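Local coordinates for protein CEL44C (Paenibacillus polymyxa, PDB 2YIH) that probably cleaves the beta-1,4-glucan backbone of xyloglucan and cellulose internally, as a glycoside hydrolase family 44 endo-glucanase and xyloglucanase, at residues A[206-209]-A[210-214]. The protein carries 8 engineered substitutions. Residues are numbered along the deposited sequence; the frame is centred on the assembly and turned at random.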
loop_
_atom_site.group_PDB
_atom_site.type_symbol
_atom_site.label_atom_id
_atom_site.label_comp_id
_atom_site.label_asym_id
_atom_site.label_seq_id
_atom_site.Cartn_x
_atom_site.Cartn_y
_atom_site.Cartn_z
ATOM N N LYS A 206 21.950 12.318 0.070
ATOM C CA LYS A 206 21.920 13.437 -0.874
ATOM C C LYS A 206 21.703 12.933 -2.292
ATOM O O LYS A 206 20.918 13.521 -3.048
ATOM C CB LYS A 206 23.199 14.282 -0.781
ATOM C CG LYS A 206 23.189 15.501 -1.720
ATOM C CD LYS A 206 24.581 16.123 -1.791
ATOM C CE LYS A 206 24.552 17.487 -2.488
ATOM N NZ LYS A 206 24.292 17.372 -3.941
ATOM N N GLU A 207 22.374 11.831 -2.647
ATOM C CA GLU A 207 22.148 11.206 -3.964
ATOM C C GLU A 207 20.654 10.961 -4.219
ATOM O O GLU A 207 20.146 11.232 -5.306
ATOM C CB GLU A 207 22.892 9.864 -4.071
ATOM C CG GLU A 207 22.601 9.162 -5.396
ATOM C CD GLU A 207 23.121 7.733 -5.441
ATOM O OE1 GLU A 207 23.733 7.278 -4.448
ATOM O OE2 GLU A 207 22.895 7.059 -6.469
ATOM N N LEU A 208 20.003 10.342 -3.245
ATOM C CA LEU A 208 18.584 9.993 -3.392
ATOM C C LEU A 208 17.747 11.252 -3.632
ATOM O O LEU A 208 16.905 11.278 -4.532
ATOM C CB LEU A 208 18.097 9.229 -2.179
ATOM C CG LEU A 208 16.632 8.780 -2.296
ATOM C CD1 LEU A 208 16.375 8.008 -3.603
ATOM C CD2 LEU A 208 16.261 7.957 -1.069
ATOM N N VAL A 209 17.982 12.292 -2.836
ATOM C CA VAL A 209 17.249 13.549 -3.044
ATOM C C VAL A 209 17.515 14.132 -4.435
ATOM O O VAL A 209 16.592 14.538 -5.131
ATOM C CB VAL A 209 17.563 14.587 -1.946
ATOM C CG1 VAL A 209 17.045 16.005 -2.361
ATOM C CG2 VAL A 209 16.938 14.142 -0.634
ATOM N N ASP A 210 18.777 14.178 -4.845
ATOM C CA ASP A 210 19.112 14.703 -6.165
ATOM C C ASP A 210 18.452 13.915 -7.309
ATOM O O ASP A 210 17.917 14.504 -8.243
ATOM C CB ASP A 210 20.639 14.758 -6.367
ATOM C CG ASP A 210 21.317 15.837 -5.509
ATOM O OD1 ASP A 210 20.638 16.751 -4.984
ATOM O OD2 ASP A 210 22.553 15.740 -5.360
ATOM N N ARG A 211 18.499 12.575 -7.231
ATOM C CA ARG A 211 17.874 11.749 -8.269
ATOM C C ARG A 211 16.369 11.994 -8.304
ATOM O O ARG A 211 15.773 12.056 -9.376
ATOM C CB ARG A 211 18.136 10.267 -7.979
ATOM C CG ARG A 211 19.541 9.830 -8.368
ATOM C CD ARG A 211 19.723 8.339 -8.104
ATOM N NE ARG A 211 21.100 7.910 -8.378
ATOM C CZ ARG A 211 21.558 7.618 -9.595
ATOM N NH1 ARG A 211 20.759 7.724 -10.654
ATOM N NH2 ARG A 211 22.837 7.281 -9.770
ATOM N N SER A 212 15.791 12.163 -7.125
ATOM C CA SER A 212 14.350 12.369 -6.966
ATOM C C SER A 212 13.896 13.703 -7.538
ATOM O O SER A 212 12.869 13.799 -8.220
ATOM C CB SER A 212 14.002 12.321 -5.460
ATOM O OG SER A 212 14.223 11.003 -4.944
ATOM N N VAL A 213 14.644 14.750 -7.217
ATOM C CA VAL A 213 14.316 16.083 -7.746
ATOM C C VAL A 213 14.427 16.107 -9.255
ATOM O O VAL A 213 13.528 16.597 -9.931
ATOM C CB VAL A 213 15.239 17.149 -7.131
ATOM C CG1 VAL A 213 15.125 18.507 -7.907
ATOM C CG2 VAL A 213 14.924 17.267 -5.651
ATOM N N SER A 214 15.488 15.505 -9.799
ATOM C CA SER A 214 15.638 15.467 -11.264
ATOM C C SER A 214 14.494 14.710 -11.963
ATOM O O SER A 214 13.972 15.163 -12.982
ATOM C CB SER A 214 16.988 14.846 -11.661
ATOM O OG SER A 214 17.098 14.811 -13.078
#
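Glu207 and Arg211, one helical turn apart, run side by side in the same direction and join in a salt bridge. Arg211 NE donates to Glu207 OE2 at 2.8 Å, using the oxygen's anti lone pair, with a weak second bond from NH2; arginine's long chain and its NE-H suit it to reach a glutamate one turn earlier. The acceptor lies close to the guanidinium plane, at its edge, although the carboxylate itself is turned 55° from that plane. His199 also bonds to OE2, while OE1 takes the backbone N-H of Gly204, and these partners grip both carboxylate oxygens of Glu207 and limit its rotation. A leucine in place of Arg211 would probably leave Glu207 with His199 as the main side-chain partner of OE2 and let the carboxylate shift.

A second ion pair, also four residues apart, links Lys206 and Asp210. The lysine chain is extended until chi4 (-71°) bends Lys206 NZ back to the syn lone pair of Asp210 OD2, 2.8 Å away; long and flexible, lysine suits this exposed face.

Backbone bonds of the i to i+4 kind join the same turns, among them Val213 N to Val209 O at 2.9 Å. Leu208 O is gripped twice, by Ser212 N at 3.0 Å and by Ser212 OG at 2.7 Å, from opposite faces of the carbonyl plane. With OG beside its own backbone N (chi1 -67°), the small serine satisfies its buried hydroxyl within the helix.

Val209 CG1 meets Val213 CG2 at 4.1 Å, and Val209 also packs on Tyr261 of helix 258-273, whereas Leu208 packs against Phe258 of that helix and against Met112 and Pro188 of loops; without polar side-chain atoms, leucine and valine suit burial. Charged pairs toward the more exposed side, with Leu208 and Val209 buried, mark helix 205-222 as amphipathic, here connecting strands 181-184 and 227-233 around the TIM barrel.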